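Local coordinates for protein dicer Related Helicase (Caenorhabditis elegans, PDB 6M6S) that binds double-stranded RNA, here through its C-terminal domain, and as a helicase of the RLR subfamily probably hydrolyses ATP, at residues K11-C14 with K19-C22; S32-F37 with A109-V114; A79-G84 with L151-H156. One frame throughout, in Å; residues are numbered along the deposited sequence. Where two conformers were deposited one is given.

From the N terminus, interaction 1 comes first. Its segments 11-14 and 19-22 close a four-residue loop into a hairpin beside the zinc ion. The chain then runs into 32-37, where interaction 2 opens. It closes only at 109-114, bringing an edge strand against helix 111-117 at the bound RNA. Interaction 3 opens inside that long loop, at 79-84, and closes beyond it, at 151-156, so interactions 2 and 3 cross. Interaction 3 ties the sheet that holds strand 75-82 to the long C-terminal helix. Interactions 1 and 2 touch through Leu12 and Trp111, and through Cys22 and Val36. Interactions 2 and 3 touch through Met35, which packs on Tyr80 and Ile82.

Interaction 1. Residues K11-C14 with K19-C22; sequences KLMC and KEFC. With ZN (zinc ion), chain F.
Leu12 and Cys22 face each other as an antiparallel hydrogen-bonded pair. Leu12 N donates to Cys22 O at 2.9 Å. Leu12 O accepts from Phe21 N at 2.8 Å. Cys14 N donates to Lys19 O at 2.9 Å. The dense side of the contact holds the buried residues. The CD2 branch of Leu12 rests on Cys22 SG at 4.0 Å, and Leu95 and Phe97 of strand 95-99 also pack on Leu12. The Phe21 ring turns its far end toward Cys14, and Phe21 CZ meets Cys14 CB at 3.8 Å. Lys19 O lies over the centre of one face of this ring. The two strands form a beta hairpin, and a beta bulge shifts the register between Leu12 and Met13, which pairs with Glu20. At the turn end the hairpin meets the zinc site. Cys14 SG stands anti to its own N (chi1 -179°) and binds the zinc ion at 2.4 Å. Cys17, Cys69 and Cys72 complete the four-cysteine site. The other side is looser and partly open to solvent. There the extended chains of Lys11 and Glu20 cross at about a right angle, with Lys11 CD 3.4 Å from Glu20 OE1. The charged ends stop short of a salt bridge, with Lys11 NZ 4.4 Å from Glu20 OE1. Glu20 OE2 instead forms a salt bridge with Lys23.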
loop_
_atom_site.group_PDB
_atom_site.type_symbol
_atom_site.label_atom_id
_atom_site.label_comp_id
_atom_site.label_asym_id
_atom_site.label_seq_id
_atom_site.Cartn_x
_atom_site.Cartn_y
_atom_site.Cartn_z
ATOM N N LYS B 11 15.252 -6.027 -1.795
ATOM C CA LYS B 11 14.898 -7.342 -1.299
ATOM C C LYS B 11 13.390 -7.445 -1.169
ATOM O O LYS B 11 12.737 -6.495 -0.691
ATOM C CB LYS B 11 15.509 -7.516 0.076
ATOM C CG LYS B 11 16.995 -7.760 0.000
ATOM C CD LYS B 11 17.562 -7.995 1.387
ATOM C CE LYS B 11 19.072 -7.723 1.379
ATOM N NZ LYS B 11 19.582 -7.706 2.782
ATOM N N LEU B 12 12.782 -8.551 -1.583
ATOM C CA LEU B 12 11.345 -8.761 -1.375
ATOM C C LEU B 12 11.162 -9.674 -0.179
ATOM O O LEU B 12 11.639 -10.847 -0.210
ATOM C CB LEU B 12 10.716 -9.447 -2.594
ATOM C CG LEU B 12 10.348 -8.488 -3.745
ATOM C CD1 LEU B 12 11.492 -7.626 -4.228
ATOM C CD2 LEU B 12 9.690 -9.260 -4.924
ATOM N N MET B 13 10.475 -9.208 0.873
ATOM C CA MET B 13 10.392 -9.950 2.140
ATOM C C MET B 13 8.953 -10.196 2.502
ATOM O O MET B 13 8.094 -9.414 2.112
ATOM C CB MET B 13 10.936 -9.135 3.313
ATOM C CG MET B 13 11.991 -8.138 2.963
ATOM S SD MET B 13 13.499 -9.038 2.741
ATOM C CE MET B 13 13.963 -9.488 4.404
ATOM N N CYS B 14 8.738 -11.225 3.315
ATOM C CA CYS B 14 7.429 -11.502 3.923
ATOM C C CYS B 14 7.079 -10.346 4.861
ATOM O O CYS B 14 7.839 -10.036 5.794
ATOM C CB CYS B 14 7.489 -12.811 4.692
ATOM S SG CYS B 14 5.880 -13.218 5.430
ATOM N N LYS B 19 11.073 -12.711 6.371
ATOM C CA LYS B 19 11.965 -13.647 5.682
ATOM C C LYS B 19 12.097 -13.219 4.217
ATOM O O LYS B 19 11.099 -12.837 3.583
ATOM C CB LYS B 19 11.373 -15.039 5.775
ATOM C CG LYS B 19 12.203 -16.117 5.117
ATOM C CD LYS B 19 11.394 -17.373 5.029
ATOM C CE LYS B 19 12.220 -18.462 4.433
ATOM N NZ LYS B 19 13.552 -18.445 5.090
ATOM N N GLU B 20 13.316 -13.277 3.672
ATOM C CA GLU B 20 13.535 -12.807 2.299
ATOM C C GLU B 20 13.131 -13.857 1.272
ATOM O O GLU B 20 13.495 -15.016 1.425
ATOM C CB GLU B 20 15.005 -12.388 2.103
ATOM C CG GLU B 20 15.309 -12.001 0.634
ATOM C CD GLU B 20 16.766 -11.576 0.391
ATOM O OE1 GLU B 20 17.520 -11.350 1.376
ATOM O OE2 GLU B 20 17.132 -11.469 -0.807
ATOM N N PHE B 21 12.374 -13.499 0.239
ATOM C CA PHE B 21 12.085 -14.506 -0.803
ATOM C C PHE B 21 13.050 -14.416 -1.981
ATOM O O PHE B 21 13.571 -15.433 -2.478
ATOM C CB PHE B 21 10.680 -14.222 -1.313
ATOM C CG PHE B 21 9.591 -14.491 -0.294
ATOM C CD1 PHE B 21 9.512 -15.700 0.347
ATOM C CD2 PHE B 21 8.676 -13.509 0.047
ATOM C CE1 PHE B 21 8.522 -15.927 1.265
ATOM C CE2 PHE B 21 7.682 -13.761 0.945
ATOM C CZ PHE B 21 7.624 -14.951 1.581
ATOM N N CYS B 22 13.300 -13.200 -2.459
ATOM C CA CYS B 22 14.158 -13.000 -3.622
ATOM C C CYS B 22 14.492 -11.515 -3.829
ATOM O O CYS B 22 13.950 -10.660 -3.128
ATOM C CB CYS B 22 13.488 -13.537 -4.930
ATOM S SG CYS B 22 11.976 -12.562 -5.424
HETATM ZN ZN ZN F . 6.622 -15.154 6.666
#

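Interaction 2. Residues S32-F37 with A109-V114; sequences SNYMVF and AKWSDV. With nucleotides of chain D.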
loop_
_atom_site.group_PDB
_atom_site.type_symbol
_atom_site.label_atom_id
_atom_site.label_comp_id
_atom_site.label_asym_id
_atom_site.label_seq_id
_atom_site.Cartn_x
_atom_site.Cartn_y
_atom_site.Cartn_z
ATOM N N SER B 32 1.027 -8.586 -17.514
ATOM C CA SER B 32 0.663 -7.982 -16.249
ATOM C C SER B 32 0.488 -8.948 -15.085
ATOM O O SER B 32 -0.038 -8.554 -14.044
ATOM C CB SER B 32 -0.537 -7.047 -16.379
ATOM O OG SER B 32 -0.289 -6.079 -17.395
ATOM N N ASN B 33 1.005 -10.174 -15.224
ATOM C CA ASN B 33 1.224 -11.053 -14.088
ATOM C C ASN B 33 2.694 -10.966 -13.696
ATOM O O ASN B 33 3.556 -11.199 -14.552
ATOM C CB ASN B 33 0.957 -12.493 -14.545
ATOM C CG ASN B 33 -0.514 -12.755 -14.762
ATOM O OD1 ASN B 33 -1.222 -13.122 -13.820
ATOM N ND2 ASN B 33 -0.980 -12.589 -15.993
ATOM N N TYR B 34 2.994 -10.659 -12.436
ATOM C CA TYR B 34 4.359 -10.336 -12.013
ATOM C C TYR B 34 4.879 -11.600 -11.358
ATOM O O TYR B 34 4.404 -11.972 -10.234
ATOM C CB TYR B 34 4.318 -9.127 -11.051
ATOM C CG TYR B 34 3.970 -7.827 -11.789
ATOM C CD1 TYR B 34 2.658 -7.570 -12.201
ATOM C CD2 TYR B 34 4.914 -6.828 -12.009
ATOM C CE1 TYR B 34 2.339 -6.412 -12.848
ATOM C CE2 TYR B 34 4.552 -5.634 -12.632
ATOM C CZ TYR B 34 3.297 -5.471 -13.066
ATOM O OH TYR B 34 2.928 -4.279 -13.678
ATOM N N MET B 35 5.790 -12.291 -12.059
ATOM C CA MET B 35 6.179 -13.637 -11.615
ATOM C C MET B 35 7.609 -13.638 -11.136
ATOM O O MET B 35 8.405 -12.807 -11.547
ATOM C CB MET B 35 6.070 -14.620 -12.793
ATOM C CG MET B 35 4.729 -14.481 -13.535
ATOM S SD MET B 35 3.263 -14.731 -12.515
ATOM C CE MET B 35 3.481 -16.497 -12.187
ATOM N N VAL B 36 7.983 -14.636 -10.316
ATOM C CA VAL B 36 9.374 -14.745 -9.875
ATOM C C VAL B 36 10.170 -15.717 -10.736
ATOM O O VAL B 36 9.813 -16.917 -10.842
ATOM C CB VAL B 36 9.430 -15.198 -8.374
ATOM C CG1 VAL B 36 10.918 -15.226 -7.904
ATOM C CG2 VAL B 36 8.557 -14.312 -7.452
ATOM N N PHE B 37 11.260 -15.238 -11.346
ATOM C CA PHE B 37 12.119 -16.121 -12.178
ATOM C C PHE B 37 13.471 -16.392 -11.529
ATOM O O PHE B 37 14.463 -16.517 -12.219
ATOM C CB PHE B 37 12.336 -15.492 -13.580
ATOM C CG PHE B 37 11.070 -15.463 -14.434
ATOM C CD1 PHE B 37 10.093 -14.488 -14.247
ATOM C CD2 PHE B 37 10.900 -16.403 -15.479
ATOM C CE1 PHE B 37 8.925 -14.459 -15.052
ATOM C CE2 PHE B 37 9.717 -16.381 -16.272
ATOM C CZ PHE B 37 8.736 -15.381 -16.050
ATOM N N ALA B 109 0.473 -0.886 -2.812
ATOM C CA ALA B 109 -0.885 -1.372 -2.994
ATOM C C ALA B 109 -1.011 -2.208 -4.275
ATOM O O ALA B 109 -1.753 -3.171 -4.297
ATOM C CB ALA B 109 -1.816 -0.197 -3.030
ATOM N N LYS B 110 -0.220 -1.884 -5.292
ATOM C CA LYS B 110 -0.315 -2.611 -6.557
ATOM C C LYS B 110 1.082 -2.832 -7.128
ATOM O O LYS B 110 1.918 -1.940 -6.937
ATOM C CB LYS B 110 -1.021 -1.719 -7.577
ATOM C CG LYS B 110 -2.297 -1.000 -7.100
ATOM C CD LYS B 110 -3.156 -0.541 -8.287
ATOM C CE LYS B 110 -3.015 0.953 -8.581
ATOM N NZ LYS B 110 -4.299 1.490 -9.156
ATOM N N TRP B 111 1.282 -3.942 -7.858
ATOM C CA TRP B 111 2.542 -4.193 -8.583
ATOM C C TRP B 111 2.849 -2.983 -9.460
ATOM O O TRP B 111 3.999 -2.598 -9.660
ATOM C CB TRP B 111 2.567 -5.543 -9.381
ATOM C CG TRP B 111 3.019 -6.702 -8.590
ATOM C CD1 TRP B 111 2.276 -7.762 -8.195
ATOM C CD2 TRP B 111 4.322 -6.919 -8.108
ATOM N NE1 TRP B 111 3.056 -8.633 -7.454
ATOM C CE2 TRP B 111 4.327 -8.142 -7.411
ATOM C CE3 TRP B 111 5.509 -6.183 -8.193
ATOM C CZ2 TRP B 111 5.451 -8.649 -6.788
ATOM C CZ3 TRP B 111 6.621 -6.704 -7.623
ATOM C CH2 TRP B 111 6.588 -7.936 -6.897
ATOM N N SER B 112 1.812 -2.349 -9.971
ATOM C CA SER B 112 1.994 -1.144 -10.761
ATOM C C SER B 112 2.660 0.038 -10.041
ATOM O O SER B 112 3.350 0.833 -10.673
ATOM C CB SER B 112 0.677 -0.740 -11.400
ATOM O OG SER B 112 -0.341 -0.759 -10.414
ATOM N N ASP B 113 2.471 0.150 -8.713
ATOM C CA ASP B 113 3.087 1.254 -7.955
ATOM C C ASP B 113 4.569 0.907 -7.676
ATOM O O ASP B 113 5.396 1.827 -7.596
ATOM C CB ASP B 113 2.423 1.469 -6.589
ATOM C CG ASP B 113 1.025 2.069 -6.694
ATOM O OD1 ASP B 113 0.824 2.941 -7.549
ATOM O OD2 ASP B 113 0.138 1.655 -5.918
ATOM N N VAL B 114 4.866 -0.375 -7.626
ATOM C CA VAL B 114 6.245 -0.854 -7.486
ATOM C C VAL B 114 7.070 -0.396 -8.690
ATOM O O VAL B 114 8.192 0.106 -8.532
ATOM C CB VAL B 114 6.302 -2.380 -7.336
ATOM C CG1 VAL B 114 7.744 -2.865 -7.267
ATOM C CG2 VAL B 114 5.546 -2.843 -6.056
ATOM P P C D 3 -2.350 -7.062 -8.927
ATOM O OP1 C D 3 -1.152 -6.432 -8.310
ATOM O OP2 C D 3 -3.718 -7.219 -8.369
ATOM O "O5'" C D 3 -2.550 -6.243 -10.288
ATOM C "C5'" C D 3 -1.447 -5.872 -11.104
ATOM C "C4'" C D 3 -1.863 -5.493 -12.505
ATOM O "O4'" C D 3 -2.478 -6.630 -13.163
ATOM C "C3'" C D 3 -2.923 -4.418 -12.659
ATOM O "O3'" C D 3 -2.505 -3.093 -12.364
ATOM C "C2'" C D 3 -3.376 -4.647 -14.096
ATOM O "O2'" C D 3 -2.408 -4.188 -15.036
ATOM C "C1'" C D 3 -3.384 -6.175 -14.149
ATOM N N1 C D 3 -4.740 -6.698 -13.841
ATOM C C2 C D 3 -5.652 -6.743 -14.895
ATOM O O2 C D 3 -5.287 -6.384 -16.026
ATOM N N3 C D 3 -6.908 -7.182 -14.644
ATOM C C4 C D 3 -7.286 -7.555 -13.423
ATOM N N4 C D 3 -8.550 -7.986 -13.263
ATOM C C5 C D 3 -6.376 -7.502 -12.327
ATOM C C6 C D 3 -5.126 -7.063 -12.575
ATOM P P G D 2 -5.315 -11.352 -7.064
ATOM O OP1 G D 2 -4.730 -10.614 -5.898
ATOM O OP2 G D 2 -6.763 -11.074 -7.349
ATOM O "O5'" G D 2 -4.406 -10.909 -8.299
ATOM C "C5'" G D 2 -3.018 -11.215 -8.302
ATOM C "C4'" G D 2 -2.397 -10.797 -9.606
ATOM O "O4'" G D 2 -2.905 -11.617 -10.671
ATOM C "C3'" G D 2 -2.686 -9.374 -10.074
ATOM O "O3'" G D 2 -1.811 -8.459 -9.463
ATOM C "C2'" G D 2 -2.408 -9.477 -11.565
ATOM O "O2'" G D 2 -1.000 -9.484 -11.773
ATOM C "C1'" G D 2 -2.930 -10.877 -11.871
ATOM N N9 G D 2 -4.324 -10.886 -12.346
ATOM C C8 G D 2 -5.463 -11.211 -11.606
ATOM N N7 G D 2 -6.564 -11.168 -12.331
ATOM C C5 G D 2 -6.107 -10.823 -13.610
ATOM C C6 G D 2 -6.808 -10.622 -14.830
ATOM O O6 G D 2 -8.007 -10.733 -15.027
ATOM N N1 G D 2 -5.970 -10.264 -15.883
ATOM C C2 G D 2 -4.600 -10.133 -15.789
ATOM N N2 G D 2 -3.929 -9.801 -16.914
ATOM N N3 G D 2 -3.936 -10.321 -14.653
ATOM C C4 G D 2 -4.743 -10.656 -13.629
ATOM P P G D 4 -3.613 -2.020 -11.932
ATOM O OP1 G D 4 -2.811 -0.853 -11.474
ATOM O OP2 G D 4 -4.659 -2.649 -11.083
ATOM O "O5'" G D 4 -4.383 -1.643 -13.280
ATOM C "C5'" G D 4 -3.680 -1.208 -14.417
ATOM C "C4'" G D 4 -4.610 -1.057 -15.586
ATOM O "O4'" G D 4 -5.106 -2.348 -16.032
ATOM C "C3'" G D 4 -5.862 -0.260 -15.328
ATOM O "O3'" G D 4 -5.578 1.118 -15.350
ATOM C "C2'" G D 4 -6.770 -0.731 -16.454
ATOM O "O2'" G D 4 -6.314 -0.206 -17.687
ATOM C "C1'" G D 4 -6.434 -2.213 -16.482
ATOM N N9 G D 4 -7.300 -3.012 -15.601
ATOM C C8 G D 4 -7.056 -3.444 -14.311
ATOM N N7 G D 4 -8.064 -4.123 -13.834
ATOM C C5 G D 4 -9.001 -4.157 -14.865
ATOM C C6 G D 4 -10.289 -4.758 -14.946
ATOM O O6 G D 4 -10.882 -5.434 -14.083
ATOM N N1 G D 4 -10.887 -4.493 -16.187
ATOM C C2 G D 4 -10.330 -3.771 -17.222
ATOM N N2 G D 4 -11.060 -3.623 -18.350
ATOM N N3 G D 4 -9.125 -3.229 -17.145
ATOM C C4 G D 4 -8.540 -3.457 -15.953
#
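Tyr34 and Trp111 lay their rings nearly parallel, with planes 5° apart, but slid past each other. The centroids of the Tyr34 ring and the Trp111 five-membered ring are 4.6 Å apart, and the slide leaves the rings barely overlapping. Each ring instead covers the root of its partner. Trp111 CB sits over the centre of the Tyr34 ring, 3.4 Å from its centroid. Tyr34 CB sits over the Trp111 five-membered ring, 3.6 Å from its centroid. These are two reciprocal CH-pi contacts. Both polar ends are held by residues beyond this pair: Tyr34 OH hydrogen-bonds Glu115 OE1, and Trp111 NE1 hydrogen-bonds Leu90 O. These bonds would fix how the two rings lie. Ser112 adds little to the packing and turns to the RNA. Its OG stands between its N and carbonyl carbon (chi1 48°) and donates to OP1 of G4 of chain D at 2.7 Å. On the strand side, Ser32 O accepts from O2' of G2 of chain D at 2.6 Å. RNA atoms lie at the edges of both rings: this O2' by Tyr34, and OP1 of C3 of chain D by Trp111. Strand and helix thus form part of the RNA-binding face of a RIG-I-type C-terminal domain, here meeting the sugar-phosphate backbone.

Interaction 3. Residues A79-G84 with L151-H156; sequences AYKIRG and LDSRQH
This is a single polar contact between a strand and a helix, made by Lys81 and Ser153. It sits where the antiparallel sheet of strands 45-48, 61-69, 75-82 and 85-90 meets the long C-terminal helix 140-167. The sheet strand belongs to the RIG-I-type C-terminal domain. The contact is small, with 69 Å² buried in all. The backbones stay well apart, with 7.6 Å between Lys81 CA and Ser153 CA, so the lysine spans the gap. Its chain leaves with CG opposite the backbone N (chi1 -166°) and runs extended to the ammonium group. Its aliphatic part passes close to the hydroxyl, with Lys81 CD 3.6 Å from Ser153 OG. Tyr86 of the neighbouring strand touches both side chains. Ser153 is buried, and its hydroxyl has a second partner in Gln62 OE1 on strand 61-69. Next to Ser153 in the helix, the carboxylate of Asp152 hydrogen-bonds the hydroxyls of Ser49 and Ser65. Side-chain hydrogen bonds thus join the helix to strand 61-69 at Gln62 and Ser65, and to Ser49 just after strand 45-48. With an alanine here in place of Lys81, Ser153 OG would probably keep Gln62 but lose its ammonium donor, and the span from strand to helix would go unbridged by this side chain. In the bond itself, Lys81 NZ is the donor and Ser153 OG the acceptor, 3.1 Å apart.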
loop_
_atom_site.group_PDB
_atom_site.type_symbol
_atom_site.label_atom_id
_atom_site.label_comp_id
_atom_site.label_asym_id
_atom_site.label_seq_id
_atom_site.Cartn_x
_atom_site.Cartn_y
_atom_site.Cartn_z
ATOM N N ALA B 79 0.902 -20.067 -7.189
ATOM C CA ALA B 79 1.779 -20.498 -8.274
ATOM C C ALA B 79 0.949 -20.665 -9.543
ATOM O O ALA B 79 -0.263 -20.930 -9.478
ATOM C CB ALA B 79 2.438 -21.856 -7.902
ATOM N N TYR B 80 1.599 -20.476 -10.701
ATOM C CA TYR B 80 0.940 -20.627 -11.985
ATOM C C TYR B 80 1.766 -21.562 -12.840
ATOM O O TYR B 80 2.970 -21.762 -12.579
ATOM C CB TYR B 80 0.916 -19.287 -12.735
ATOM C CG TYR B 80 -0.092 -18.227 -12.261
ATOM C CD1 TYR B 80 0.032 -17.644 -11.010
ATOM C CD2 TYR B 80 -1.104 -17.793 -13.104
ATOM C CE1 TYR B 80 -0.852 -16.660 -10.578
ATOM C CE2 TYR B 80 -1.993 -16.785 -12.690
ATOM C CZ TYR B 80 -1.859 -16.248 -11.440
ATOM O OH TYR B 80 -2.699 -15.228 -11.040
ATOM N N LYS B 81 1.136 -22.126 -13.871
ATOM C CA LYS B 81 1.865 -22.751 -14.987
ATOM C C LYS B 81 1.738 -21.817 -16.176
ATOM O O LYS B 81 0.603 -21.571 -16.664
ATOM C CB LYS B 81 1.264 -24.118 -15.330
ATOM C CG LYS B 81 2.137 -24.978 -16.219
ATOM C CD LYS B 81 1.323 -26.242 -16.676
ATOM C CE LYS B 81 2.178 -27.367 -17.085
ATOM N NZ LYS B 81 1.449 -28.682 -16.927
ATOM N N ILE B 82 2.862 -21.240 -16.607
ATOM C CA ILE B 82 2.836 -20.244 -17.679
ATOM C C ILE B 82 3.737 -20.765 -18.770
ATOM O O ILE B 82 4.923 -21.024 -18.501
ATOM C CB ILE B 82 3.336 -18.902 -17.171
ATOM C CG1 ILE B 82 2.392 -18.348 -16.088
ATOM C CG2 ILE B 82 3.493 -17.887 -18.350
ATOM C CD1 ILE B 82 2.562 -16.941 -15.862
ATOM N N ARG B 83 3.186 -20.974 -19.968
ATOM C CA ARG B 83 3.928 -21.527 -21.094
ATOM C C ARG B 83 4.616 -22.841 -20.661
ATOM O O ARG B 83 5.780 -23.101 -21.003
ATOM C CB ARG B 83 4.951 -20.529 -21.648
ATOM C CG ARG B 83 4.407 -19.154 -21.991
ATOM C CD ARG B 83 4.789 -18.707 -23.420
ATOM N NE ARG B 83 5.969 -17.832 -23.529
ATOM C CZ ARG B 83 5.960 -16.496 -23.379
ATOM N NH1 ARG B 83 4.834 -15.849 -23.060
ATOM N NH2 ARG B 83 7.088 -15.793 -23.527
ATOM N N GLY B 84 3.890 -23.656 -19.891
ATOM C CA GLY B 84 4.401 -24.955 -19.491
ATOM C C GLY B 84 5.391 -24.969 -18.334
ATOM O O GLY B 84 5.928 -26.012 -18.004
ATOM N N LEU B 151 -0.632 -32.145 -9.981
ATOM C CA LEU B 151 -1.980 -32.631 -9.699
ATOM C C LEU B 151 -2.988 -31.499 -9.899
ATOM O O LEU B 151 -4.096 -31.735 -10.430
ATOM C CB LEU B 151 -2.118 -33.031 -8.251
ATOM C CG LEU B 151 -1.635 -34.418 -7.944
ATOM C CD1 LEU B 151 -1.431 -34.559 -6.455
ATOM C CD2 LEU B 151 -2.757 -35.328 -8.417
ATOM N N ASP B 152 -2.641 -30.311 -9.431
ATOM C CA ASP B 152 -3.558 -29.195 -9.605
ATOM C C ASP B 152 -3.656 -28.859 -11.105
ATOM O O ASP B 152 -4.756 -28.506 -11.577
ATOM C CB ASP B 152 -3.148 -27.942 -8.808
ATOM C CG ASP B 152 -3.483 -28.040 -7.320
ATOM O OD1 ASP B 152 -4.199 -28.977 -6.938
ATOM O OD2 ASP B 152 -3.040 -27.156 -6.536
ATOM N N SER B 153 -2.538 -28.969 -11.845
ATOM C CA SER B 153 -2.541 -28.725 -13.293
ATOM C C SER B 153 -3.413 -29.740 -14.027
ATOM O O SER B 153 -4.121 -29.406 -14.991
ATOM C CB SER B 153 -1.135 -28.791 -13.881
ATOM O OG SER B 153 -1.176 -28.454 -15.266
ATOM N N ARG B 154 -3.365 -30.994 -13.580
ATOM C CA ARG B 154 -4.145 -32.028 -14.252
ATOM C C ARG B 154 -5.634 -31.761 -14.057
ATOM O O ARG B 154 -6.439 -31.948 -14.979
ATOM C CB ARG B 154 -3.760 -33.421 -13.763
ATOM C CG ARG B 154 -2.532 -34.018 -14.502
ATOM C CD ARG B 154 -2.375 -35.562 -14.363
ATOM N NE ARG B 154 -2.299 -35.957 -12.962
ATOM C CZ ARG B 154 -1.173 -35.984 -12.246
ATOM N NH1 ARG B 154 -0.003 -35.691 -12.805
ATOM N NH2 ARG B 154 -1.212 -36.324 -10.968
ATOM N N GLN B 155 -6.020 -31.341 -12.862
ATOM C CA GLN B 155 -7.399 -30.988 -12.588
ATOM C C GLN B 155 -7.835 -29.770 -13.353
ATOM O O GLN B 155 -8.965 -29.657 -13.704
ATOM C CB GLN B 155 -7.638 -30.687 -11.129
ATOM C CG GLN B 155 -7.540 -31.821 -10.154
ATOM C CD GLN B 155 -8.633 -32.853 -10.321
ATOM O OE1 GLN B 155 -9.807 -32.534 -10.465
ATOM N NE2 GLN B 155 -8.240 -34.093 -10.287
ATOM N N HIS B 156 -6.945 -28.816 -13.520
ATOM C CA HIS B 156 -7.226 -27.604 -14.294
ATOM C C HIS B 156 -7.454 -27.994 -15.748
ATOM O O HIS B 156 -8.394 -27.518 -16.385
ATOM C CB HIS B 156 -6.048 -26.644 -14.215
ATOM C CG HIS B 156 -6.255 -25.344 -14.941
ATOM N ND1 HIS B 156 -6.522 -24.164 -14.291
ATOM C CD2 HIS B 156 -6.240 -25.046 -16.265
ATOM C CE1 HIS B 156 -6.656 -23.187 -15.168
ATOM N NE2 HIS B 156 -6.488 -23.696 -16.376
#